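Local coordinates for probable acetyltransferase (Bacillus subtilis, PDB 1NSL), which probably transfers an acetyl group from acetyl-CoA to the N-terminus of target proteins, possibly ribosomal ones, as a member of the GNAT acetyltransferase family, at residues K117-T120 and Y121-E125; S46-D49 and T50-T54; R60-A64 and D65-I69; N87-V91 and N92-E96. All coordinates share one frame; numbering follows the deposited sequence.

Contact 1 (K117-T120 and Y121-E125)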
loop_
_atom_site.group_PDB
_atom_site.type_symbol
_atom_site.label_atom_id
_atom_site.label_comp_id
_atom_site.label_asym_id
_atom_site.label_seq_id
_atom_site.Cartn_x
_atom_site.Cartn_y
_atom_site.Cartn_z
ATOM N N LYS C 117 2.181 -22.117 -27.634
ATOM C CA LYS C 117 2.334 -20.683 -27.719
ATOM C C LYS C 117 3.115 -20.171 -26.501
ATOM O O LYS C 117 4.024 -19.332 -26.660
ATOM C CB LYS C 117 1.015 -19.935 -27.817
ATOM C CG LYS C 117 0.398 -19.887 -29.200
ATOM C CD LYS C 117 1.287 -19.285 -30.308
ATOM C CE LYS C 117 0.645 -19.633 -31.657
ATOM N NZ LYS C 117 1.532 -19.949 -32.810
ATOM N N LEU C 118 2.769 -20.688 -25.306
ATOM C CA LEU C 118 3.340 -20.215 -24.040
ATOM C C LEU C 118 4.829 -20.424 -23.983
ATOM O O LEU C 118 5.573 -19.593 -23.503
ATOM C CB LEU C 118 2.692 -20.920 -22.872
ATOM C CG LEU C 118 3.015 -20.360 -21.485
ATOM C CD1 LEU C 118 3.159 -18.868 -21.559
ATOM C CD2 LEU C 118 1.918 -20.704 -20.393
ATOM N N ILE C 119 5.252 -21.562 -24.502
ATOM C CA ILE C 119 6.623 -21.922 -24.470
ATOM C C ILE C 119 7.331 -20.967 -25.393
ATOM O O ILE C 119 8.237 -20.218 -24.964
ATOM C CB ILE C 119 6.741 -23.363 -24.892
ATOM C CG1 ILE C 119 6.152 -24.174 -23.741
ATOM C CG2 ILE C 119 8.228 -23.736 -25.240
ATOM C CD1 ILE C 119 6.015 -25.615 -23.995
ATOM N N THR C 120 6.884 -20.935 -26.644
ATOM C CA THR C 120 7.501 -20.030 -27.585
ATOM C C THR C 120 7.861 -18.699 -26.878
ATOM O O THR C 120 8.993 -18.250 -26.898
ATOM C CB THR C 120 6.552 -19.766 -28.795
ATOM O OG1 THR C 120 6.390 -20.951 -29.603
ATOM C CG2 THR C 120 7.187 -18.716 -29.753
ATOM N N TYR C 121 6.874 -18.112 -26.238
ATOM C CA TYR C 121 7.015 -16.877 -25.536
ATOM C C TYR C 121 8.046 -17.029 -24.465
ATOM O O TYR C 121 8.865 -16.151 -24.246
ATOM C CB TYR C 121 5.692 -16.513 -24.886
ATOM C CG TYR C 121 5.788 -15.371 -23.924
ATOM C CD1 TYR C 121 5.861 -14.055 -24.379
ATOM C CD2 TYR C 121 5.785 -15.596 -22.543
ATOM C CE1 TYR C 121 5.933 -12.994 -23.490
ATOM C CE2 TYR C 121 5.871 -14.530 -21.644
ATOM C CZ TYR C 121 5.945 -13.231 -22.122
ATOM O OH TYR C 121 6.023 -12.166 -21.226
ATOM N N ALA C 122 8.016 -18.151 -23.779
ATOM C CA ALA C 122 8.925 -18.282 -22.679
ATOM C C ALA C 122 10.322 -18.254 -23.219
ATOM O O ALA C 122 11.154 -17.524 -22.696
ATOM C CB ALA C 122 8.686 -19.502 -22.014
ATOM N N PHE C 123 10.588 -19.015 -24.288
ATOM C CA PHE C 123 11.942 -19.109 -24.841
ATOM C C PHE C 123 12.356 -17.970 -25.738
ATOM O O PHE C 123 13.558 -17.768 -25.941
ATOM C CB PHE C 123 12.122 -20.386 -25.651
ATOM C CG PHE C 123 12.160 -21.646 -24.834
ATOM C CD1 PHE C 123 12.784 -21.704 -23.598
ATOM C CD2 PHE C 123 11.566 -22.779 -25.289
ATOM C CE1 PHE C 123 12.788 -22.883 -22.866
ATOM C CE2 PHE C 123 11.596 -23.915 -24.566
ATOM C CZ PHE C 123 12.209 -23.966 -23.373
ATOM N N GLU C 124 11.434 -17.225 -26.333
ATOM C CA GLU C 124 11.895 -16.187 -27.289
ATOM C C GLU C 124 11.541 -14.778 -26.873
ATOM O O GLU C 124 11.474 -13.914 -27.718
ATOM C CB GLU C 124 11.252 -16.388 -28.662
ATOM C CG GLU C 124 11.942 -17.315 -29.651
ATOM C CD GLU C 124 11.080 -17.607 -30.900
ATOM O OE1 GLU C 124 10.019 -16.966 -31.127
ATOM O OE2 GLU C 124 11.451 -18.502 -31.681
ATOM N N GLU C 125 11.266 -14.534 -25.600
ATOM C CA GLU C 125 10.870 -13.198 -25.154
ATOM C C GLU C 125 11.305 -12.978 -23.717
ATOM O O GLU C 125 11.839 -11.943 -23.378
ATOM C CB GLU C 125 9.350 -13.036 -25.250
ATOM C CG GLU C 125 8.800 -13.099 -26.669
ATOM C CD GLU C 125 8.999 -11.786 -27.435
ATOM O OE1 GLU C 125 8.814 -10.700 -26.829
ATOM O OE2 GLU C 125 9.341 -11.826 -28.642
#

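Contact 2 (S46-D49 and T50-T54)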
loop_
_atom_site.group_PDB
_atom_site.type_symbol
_atom_site.label_atom_id
_atom_site.label_comp_id
_atom_site.label_asym_id
_atom_site.label_seq_id
_atom_site.Cartn_x
_atom_site.Cartn_y
_atom_site.Cartn_z
ATOM N N SER C 46 -14.136 -21.207 -5.059
ATOM C CA SER C 46 -14.565 -19.900 -5.476
ATOM C C SER C 46 -15.710 -19.242 -4.756
ATOM O O SER C 46 -16.286 -19.769 -3.789
ATOM C CB SER C 46 -14.953 -20.050 -6.922
ATOM O OG SER C 46 -15.160 -21.434 -7.178
ATOM N N SER C 47 -16.046 -18.088 -5.314
ATOM C CA SER C 47 -17.047 -17.170 -4.832
ATOM C C SER C 47 -16.894 -16.070 -5.829
ATOM O O SER C 47 -15.910 -15.385 -5.814
ATOM C CB SER C 47 -16.657 -16.631 -3.479
ATOM O OG SER C 47 -17.044 -15.280 -3.382
ATOM N N ALA C 48 -17.837 -15.912 -6.736
ATOM C CA ALA C 48 -17.703 -14.917 -7.811
ATOM C C ALA C 48 -17.259 -13.531 -7.335
ATOM O O ALA C 48 -16.629 -12.815 -8.096
ATOM C CB ALA C 48 -18.990 -14.810 -8.633
ATOM N N ASP C 49 -17.593 -13.137 -6.100
ATOM C CA ASP C 49 -17.109 -11.875 -5.581
ATOM C C ASP C 49 -15.613 -11.905 -5.331
ATOM O O ASP C 49 -14.896 -11.024 -5.723
ATOM C CB ASP C 49 -17.842 -11.536 -4.296
ATOM C CG ASP C 49 -19.184 -10.926 -4.560
ATOM O OD1 ASP C 49 -19.508 -9.940 -3.889
ATOM O OD2 ASP C 49 -19.979 -11.345 -5.437
ATOM N N THR C 50 -15.137 -12.930 -4.662
ATOM C CA THR C 50 -13.728 -13.014 -4.380
ATOM C C THR C 50 -12.889 -12.958 -5.651
ATOM O O THR C 50 -11.941 -12.179 -5.704
ATOM C CB THR C 50 -13.409 -14.232 -3.496
ATOM O OG1 THR C 50 -14.143 -14.142 -2.238
ATOM C CG2 THR C 50 -11.923 -14.217 -3.093
ATOM N N TYR C 51 -13.236 -13.721 -6.690
ATOM C CA TYR C 51 -12.466 -13.613 -7.932
ATOM C C TYR C 51 -12.544 -12.227 -8.552
ATOM O O TYR C 51 -11.587 -11.746 -9.160
ATOM C CB TYR C 51 -12.869 -14.662 -8.976
ATOM C CG TYR C 51 -12.364 -15.995 -8.623
ATOM C CD1 TYR C 51 -13.185 -16.924 -7.978
ATOM C CD2 TYR C 51 -11.057 -16.322 -8.847
ATOM C CE1 TYR C 51 -12.695 -18.156 -7.620
ATOM C CE2 TYR C 51 -10.568 -17.543 -8.479
ATOM C CZ TYR C 51 -11.375 -18.442 -7.884
ATOM O OH TYR C 51 -10.859 -19.643 -7.545
ATOM N N ARG C 52 -13.688 -11.589 -8.408
ATOM C CA ARG C 52 -13.841 -10.274 -8.978
ATOM C C ARG C 52 -13.083 -9.232 -8.209
ATOM O O ARG C 52 -12.489 -8.327 -8.785
ATOM C CB ARG C 52 -15.299 -9.878 -8.970
ATOM C CG ARG C 52 -15.618 -8.740 -9.874
ATOM C CD ARG C 52 -17.118 -8.586 -10.224
ATOM N NE ARG C 52 -17.921 -9.187 -9.174
ATOM C CZ ARG C 52 -18.816 -10.140 -9.363
ATOM N NH1 ARG C 52 -19.078 -10.592 -10.584
ATOM N NH2 ARG C 52 -19.461 -10.627 -8.323
ATOM N N GLU C 53 -13.084 -9.316 -6.897
ATOM C CA GLU C 53 -12.518 -8.179 -6.191
ATOM C C GLU C 53 -11.046 -8.296 -5.822
ATOM O O GLU C 53 -10.344 -7.296 -5.645
ATOM C CB GLU C 53 -13.377 -7.840 -4.974
ATOM C CG GLU C 53 -14.807 -7.409 -5.287
ATOM C CD GLU C 53 -15.759 -7.817 -4.160
ATOM O OE1 GLU C 53 -15.250 -8.130 -3.056
ATOM O OE2 GLU C 53 -17.014 -7.852 -4.346
ATOM N N THR C 54 -10.580 -9.533 -5.756
ATOM C CA THR C 54 -9.290 -9.838 -5.226
ATOM C C THR C 54 -8.500 -10.726 -6.129
ATOM O O THR C 54 -7.421 -10.358 -6.592
ATOM C CB THR C 54 -9.521 -10.569 -3.935
ATOM O OG1 THR C 54 -10.029 -9.621 -2.994
ATOM C CG2 THR C 54 -8.233 -11.018 -3.345
#

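Contact 3 (R60-A64 and D65-I69)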
loop_
_atom_site.group_PDB
_atom_site.type_symbol
_atom_site.label_atom_id
_atom_site.label_comp_id
_atom_site.label_asym_id
_atom_site.label_seq_id
_atom_site.Cartn_x
_atom_site.Cartn_y
_atom_site.Cartn_z
ATOM N N ARG C 60 -3.806 -9.856 -12.433
ATOM C CA ARG C 60 -3.515 -8.826 -13.378
ATOM C C ARG C 60 -2.317 -7.999 -12.942
ATOM O O ARG C 60 -1.445 -7.681 -13.774
ATOM C CB ARG C 60 -4.725 -7.976 -13.675
ATOM C CG ARG C 60 -5.765 -8.644 -14.548
ATOM C CD ARG C 60 -7.001 -7.867 -14.652
ATOM N NE ARG C 60 -6.795 -6.768 -15.583
ATOM C CZ ARG C 60 -6.852 -6.912 -16.905
ATOM N NH1 ARG C 60 -7.140 -8.084 -17.410
ATOM N NH2 ARG C 60 -6.656 -5.888 -17.727
ATOM N N ARG C 61 -2.175 -7.684 -11.668
ATOM C CA ARG C 61 -0.996 -6.902 -11.379
ATOM C C ARG C 61 0.284 -7.716 -11.553
ATOM O O ARG C 61 1.356 -7.203 -11.796
ATOM C CB ARG C 61 -1.064 -6.290 -9.989
ATOM C CG ARG C 61 -1.973 -5.104 -9.867
ATOM C CD ARG C 61 -2.307 -4.780 -8.425
ATOM N NE ARG C 61 -3.688 -4.314 -8.262
ATOM C CZ ARG C 61 -4.640 -4.971 -7.583
ATOM N NH1 ARG C 61 -4.344 -6.149 -7.001
ATOM N NH2 ARG C 61 -5.864 -4.426 -7.469
ATOM N N GLN C 62 0.178 -9.006 -11.403
ATOM C CA GLN C 62 1.377 -9.788 -11.468
ATOM C C GLN C 62 1.843 -9.713 -12.904
ATOM O O GLN C 62 3.001 -9.562 -13.200
ATOM C CB GLN C 62 1.076 -11.220 -11.049
ATOM C CG GLN C 62 1.165 -11.509 -9.562
ATOM C CD GLN C 62 0.577 -12.914 -9.205
ATOM O OE1 GLN C 62 0.778 -13.945 -9.939
ATOM N NE2 GLN C 62 -0.169 -12.950 -8.071
ATOM N N TYR C 63 0.893 -9.785 -13.809
ATOM C CA TYR C 63 1.204 -9.689 -15.198
ATOM C C TYR C 63 1.774 -8.307 -15.413
ATOM O O TYR C 63 2.542 -8.091 -16.271
ATOM C CB TYR C 63 -0.071 -9.860 -16.037
ATOM C CG TYR C 63 0.133 -9.459 -17.454
ATOM C CD1 TYR C 63 0.863 -10.236 -18.312
ATOM C CD2 TYR C 63 -0.330 -8.255 -17.913
ATOM C CE1 TYR C 63 1.120 -9.824 -19.591
ATOM C CE2 TYR C 63 -0.078 -7.855 -19.174
ATOM C CZ TYR C 63 0.633 -8.632 -20.003
ATOM O OH TYR C 63 0.806 -8.195 -21.272
ATOM N N ALA C 64 1.411 -7.330 -14.658
ATOM C CA ALA C 64 1.962 -6.064 -15.064
ATOM C C ALA C 64 3.388 -6.014 -14.587
ATOM O O ALA C 64 4.285 -5.544 -15.314
ATOM C CB ALA C 64 1.104 -4.822 -14.534
ATOM N N ASP C 65 3.565 -6.502 -13.359
ATOM C CA ASP C 65 4.820 -6.464 -12.691
ATOM C C ASP C 65 5.780 -7.355 -13.424
ATOM O O ASP C 65 6.981 -7.375 -13.167
ATOM C CB ASP C 65 4.595 -6.893 -11.266
ATOM C CG ASP C 65 3.972 -5.777 -10.456
ATOM O OD1 ASP C 65 3.790 -4.713 -11.071
ATOM O OD2 ASP C 65 3.661 -5.823 -9.239
ATOM N N LEU C 66 5.227 -8.108 -14.354
ATOM C CA LEU C 66 6.052 -8.937 -15.153
ATOM C C LEU C 66 6.507 -10.175 -14.425
ATOM O O LEU C 66 7.644 -10.662 -14.670
ATOM C CB LEU C 66 7.292 -8.173 -15.570
ATOM C CG LEU C 66 7.200 -7.368 -16.864
ATOM C CD1 LEU C 66 8.349 -6.377 -16.900
ATOM C CD2 LEU C 66 7.264 -8.307 -18.081
ATOM N N ASN C 67 5.706 -10.711 -13.525
ATOM C CA ASN C 67 6.192 -11.972 -13.091
ATOM C C ASN C 67 5.292 -13.102 -13.107
ATOM O O ASN C 67 5.256 -13.862 -12.167
ATOM C CB ASN C 67 6.951 -11.928 -11.799
ATOM C CG ASN C 67 6.116 -11.555 -10.683
ATOM O OD1 ASN C 67 6.361 -10.502 -10.085
ATOM N ND2 ASN C 67 5.137 -12.417 -10.329
ATOM N N GLY C 68 4.569 -13.230 -14.194
ATOM C CA GLY C 68 3.924 -14.503 -14.470
ATOM C C GLY C 68 2.758 -14.317 -15.358
ATOM O O GLY C 68 2.405 -13.210 -15.671
ATOM N N ILE C 69 2.121 -15.389 -15.749
ATOM C CA ILE C 69 0.878 -15.204 -16.443
ATOM C C ILE C 69 -0.173 -16.124 -15.881
ATOM O O ILE C 69 0.045 -17.311 -15.715
ATOM C CB ILE C 69 1.043 -15.419 -17.915
ATOM C CG1 ILE C 69 1.853 -14.255 -18.470
ATOM C CG2 ILE C 69 -0.286 -15.377 -18.507
ATOM C CD1 ILE C 69 2.930 -14.595 -19.500
#

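Contact 4 (N87-V91 and N92-E96)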
loop_
_atom_site.group_PDB
_atom_site.type_symbol
_atom_site.label_atom_id
_atom_site.label_comp_id
_atom_site.label_asym_id
_atom_site.label_seq_id
_atom_site.Cartn_x
_atom_site.Cartn_y
_atom_site.Cartn_z
ATOM N N ASN C 87 6.273 -19.335 -10.869
ATOM C CA ASN C 87 7.619 -19.569 -10.366
ATOM C C ASN C 87 8.617 -19.016 -11.321
ATOM O O ASN C 87 9.543 -19.697 -11.723
ATOM C CB ASN C 87 7.925 -21.030 -10.133
ATOM C CG ASN C 87 6.970 -21.661 -9.146
ATOM O OD1 ASN C 87 6.009 -21.008 -8.704
ATOM N ND2 ASN C 87 7.203 -22.946 -8.804
ATOM N N LEU C 88 8.433 -17.773 -11.695
ATOM C CA LEU C 88 9.326 -17.190 -12.648
ATOM C C LEU C 88 10.588 -16.817 -11.930
ATOM O O LEU C 88 10.560 -15.975 -11.071
ATOM C CB LEU C 88 8.688 -15.952 -13.196
ATOM C CG LEU C 88 9.078 -15.449 -14.557
ATOM C CD1 LEU C 88 7.969 -14.436 -14.935
ATOM C CD2 LEU C 88 10.441 -14.777 -14.506
ATOM N N ASP C 89 11.704 -17.430 -12.284
ATOM C CA ASP C 89 12.963 -17.162 -11.642
ATOM C C ASP C 89 13.874 -16.613 -12.731
ATOM O O ASP C 89 14.504 -17.377 -13.466
ATOM C CB ASP C 89 13.446 -18.480 -11.097
ATOM C CG ASP C 89 14.689 -18.380 -10.269
ATOM O OD1 ASP C 89 15.391 -17.359 -10.308
ATOM O OD2 ASP C 89 15.068 -19.330 -9.560
ATOM N N GLN C 90 13.914 -15.285 -12.861
ATOM C CA GLN C 90 14.726 -14.604 -13.877
ATOM C C GLN C 90 16.195 -14.868 -13.696
ATOM O O GLN C 90 16.952 -14.887 -14.654
ATOM C CB GLN C 90 14.498 -13.081 -13.886
ATOM C CG GLN C 90 13.508 -12.569 -14.944
ATOM C CD GLN C 90 13.837 -13.083 -16.351
ATOM O OE1 GLN C 90 14.898 -13.694 -16.574
ATOM N NE2 GLN C 90 12.927 -12.850 -17.293
ATOM N N VAL C 91 16.617 -15.111 -12.477
ATOM C CA VAL C 91 18.035 -15.331 -12.297
ATOM C C VAL C 91 18.442 -16.659 -12.830
ATOM O O VAL C 91 19.445 -16.759 -13.525
ATOM C CB VAL C 91 18.504 -15.250 -10.843
ATOM C CG1 VAL C 91 20.017 -15.130 -10.827
ATOM C CG2 VAL C 91 17.861 -14.066 -10.159
ATOM N N ASN C 92 17.707 -17.704 -12.508
ATOM C CA ASN C 92 18.131 -18.983 -13.059
ATOM C C ASN C 92 17.560 -19.204 -14.441
ATOM O O ASN C 92 17.767 -20.235 -15.063
ATOM C CB ASN C 92 17.799 -20.127 -12.115
ATOM C CG ASN C 92 18.427 -19.946 -10.761
ATOM O OD1 ASN C 92 19.662 -19.972 -10.600
ATOM N ND2 ASN C 92 17.587 -19.735 -9.777
ATOM N N ARG C 93 16.794 -18.226 -14.898
ATOM C CA ARG C 93 16.317 -18.271 -16.242
ATOM C C ARG C 93 15.320 -19.391 -16.497
ATOM O O ARG C 93 15.308 -19.974 -17.585
ATOM C CB ARG C 93 17.524 -18.438 -17.152
ATOM C CG ARG C 93 18.466 -17.232 -17.128
ATOM C CD ARG C 93 19.683 -17.339 -18.047
ATOM N NE ARG C 93 20.290 -16.018 -18.171
ATOM C CZ ARG C 93 21.287 -15.685 -18.987
ATOM N NH1 ARG C 93 21.755 -14.442 -18.982
ATOM N NH2 ARG C 93 21.827 -16.584 -19.786
ATOM N N LYS C 94 14.451 -19.655 -15.525
ATOM C CA LYS C 94 13.523 -20.773 -15.660
ATOM C C LYS C 94 12.144 -20.475 -15.126
ATOM O O LYS C 94 11.957 -19.492 -14.408
ATOM C CB LYS C 94 14.049 -21.930 -14.847
ATOM C CG LYS C 94 14.174 -21.651 -13.396
ATOM C CD LYS C 94 14.569 -22.927 -12.644
ATOM C CE LYS C 94 14.756 -22.644 -11.139
ATOM N NZ LYS C 94 15.190 -23.871 -10.483
ATOM N N ALA C 95 11.177 -21.344 -15.384
ATOM C CA ALA C 95 9.823 -21.054 -14.882
ATOM C C ALA C 95 9.000 -22.334 -14.939
ATOM O O ALA C 95 9.460 -23.295 -15.524
ATOM C CB ALA C 95 9.201 -19.986 -15.753
ATOM N N GLU C 96 7.818 -22.386 -14.356
ATOM C CA GLU C 96 6.938 -23.535 -14.603
ATOM C C GLU C 96 5.581 -23.248 -15.292
ATOM O O GLU C 96 5.099 -22.109 -15.271
ATOM C CB GLU C 96 6.681 -24.237 -13.333
ATOM C CG GLU C 96 7.933 -24.238 -12.511
ATOM C CD GLU C 96 7.673 -24.810 -11.158
ATOM O OE1 GLU C 96 6.570 -25.388 -10.985
ATOM O OE2 GLU C 96 8.557 -24.668 -10.295
#

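Contact 1 (K117-T120 and Y121-E125)
The rings of Y121 and F123 leave the helix on different sides, and each meets a side chain of the turn before it. The Y121 ring has the carbonyl oxygen of L118 at its edge, near the ring plane, with O 4.1 Å from CD2. The same CD2 has L118 CD1 as a looser apolar neighbour at 4.3 Å. CG of Y121 lies anti to the backbone N (chi1 170°), which brings the CD2 edge of the ring back toward L118. M2 of the second subunit packs on both L118 and Y121. The F123 ring is met obliquely by I119, whose CG2 is 3.4 Å from CE2. These two side chains run alongside each other and point the same way. I119 CG2 is the branch anti to the backbone N, beside F123. W180 also meets the F123 ring, with the ring planes about 55° apart.

All of this lies on helix 110-124, the helix of the beta-alpha-beta unit between strands 94-101 and 130-136 of the GNAT fold. L118 and I119 both rest on I97 of strand 94-101, so this side of the helix is buried against the sheet. The backbone keeps the alpha-helical pattern. Y121 N donates to K117 O at 3.1 Å, nearly straight at 168°. E124 N donates to T120 O at 2.7 Å.

The T120 and E124 side chains lie side by side on a more exposed flank. Their meeting is methyl to carboxylate, T120 CG2 to E124 OE1 at 3.6 Å. T120 OG1 turns back instead to bond R116 O.

Contact 2 (S46-D49 and T50-T54)
S47 caps the first turn of helix 48-65, and T50 and Y51 are the residues it holds. S47 is the N-cap. Its OG accepts from T50 N at 3.3 Å along a nearly straight line, 173° at the hydrogen. Its carbonyl O accepts from Y51 N, also at 3.3 Å. The S47 side chain therefore takes up an N-H that has no earlier helical carbonyl to reach.

The close packing lies on the Y51 side. CG of Y51 is anti to the carbonyl carbon (chi1 -74°), and the ring runs back toward S46 and S47. Its CD1 is 3.8 Å from S47 O. Y51 is buried, with A21 and I28 of helix 21-30 and F40 against it. S46 packs on A25 and I28 of the same helix, so this part joins two helices.

The other flank is open and charged. D49 and E53 are exposed there, while R52 is partly exposed. The R52 guanidinium has A48 O over one face, 3.6 Å above the plane. D49 OD2 meets it at the edge, 3.0 Å from NH2, in a salt bridge whose hydrogen bond is weak. The two planes are 78° apart, so carboxylate and guanidinium are not paired flat. R52 NH1 makes a second salt bridge, to E22.

D49 and E53 run side by side, with D49 OD1 3.3 Å from E53 OE2. Two neighbouring carboxylates might slightly raise the proton affinity of one, though solvent should damp this, while R52 and the helix N-terminus probably steady the charge on D49.

Contact 3 (R60-A64 and D65-I69)
D65 folds its side chain back over the carbonyl oxygen of R61, one helical turn earlier. CB and CG of D65 both lie 3.3 Å from R61 O. CG is anti to the carbonyl carbon (chi1 -77°), which sets the carboxylate beside this oxygen. The same R61 O accepts from D65 N at 2.8 Å. The R61 side chain leads away. Its NH1 bridges to D58, and its NE to D65 of the second subunit.

Q62 is joined to the chain beyond the helix mainly by its backbone. Q62 O accepts from N67 N at 3.0 Å. This bond is the outer one of a Schellman motif, which closes the C-terminal end of helix 48-65. L66 is its C-prime residue, with a positive phi of 77°. The inner bond, L66 N to Y63 O, is weak, and the place of L66 N is less sure. The motif turns the chain out of the helix and toward strand 69-75 of the central sheet. Beyond the backbone, the Q62 and N67 side chains meet only loosely, CG to ND2 at 4.1 Å. Their amide planes are nearly parallel, 20° apart.

Y63 lies alongside the start of that strand, with G68 O and I69 CG1 at the edge of its ring, near the ring plane. The apolar approach is Y63 CD1 to I69 CG1 at 4.1 Å, the two side chains running side by side in the same direction. The backbone O of Y63 also takes a weak hydrogen bond from R60 of the second subunit, and A64 O takes an ordinary one from the same arginine.

Contact 4 (N87-V91 and N92-E96)
D89 O is gripped by two successive amides, K94 N at 3.1 Å and R93 N at 2.8 Å, the second bond being weak. R93 and K94 thus both face D89, a G1 beta bulge, and R93 takes the positive phi that the bulge needs. The bulge sits at the tip of the beta hairpin of strands 78-89 and 94-101. D89 N closes the antiparallel hydrogen-bonded pair by donating to K94 O at 3.0 Å.

The D89 carboxylate braces the turn. N92 N reaches OD1 at 3.2 Å, and N92 ND2 reaches OD2 at 2.6 Å. Both donors come from above the carboxylate plane. The carboxylate and amide planes stand 77° apart. CG of D89 is anti to its own N (chi1 -174°), which carries the carboxylate to the N92 side. N92 OD1 and K94 NZ make weak hydrogen bonds to Y162 and G160 of the third subunit, so the turn also serves an interface of the hexamer.

Farther from the tip, A95 CA approaches N87 O at 3.4 Å as a CH...O contact. Beside it, N87 ND2 donates weakly to E96 OE2 at 2.6 Å.

In the fold
Contacts 2 and 3 lie at the two ends of helix 48-65; their centres are 18 Å apart, and their nearest atoms are about 5 Å apart. Contact 3 touches contacts 1 and 4. I69 CD1 packs on Y121 CE2 of contact 1 at 3.6 Å, and N67 C lies 3.5 Å from L88 CD1 of contact 4. Contacts 1 and 4 do not touch, but strand 94-101 and helix 110-124 follow each other in the chain. Contact 2 stands apart, its centre 30 Å from that of contact 1. The second subunit meets contacts 1 and 3, the third meets contact 4. GNAT enzymes usually bind acetyl-CoA near the start of the helix matching 110-124; contact 1 is at its other end.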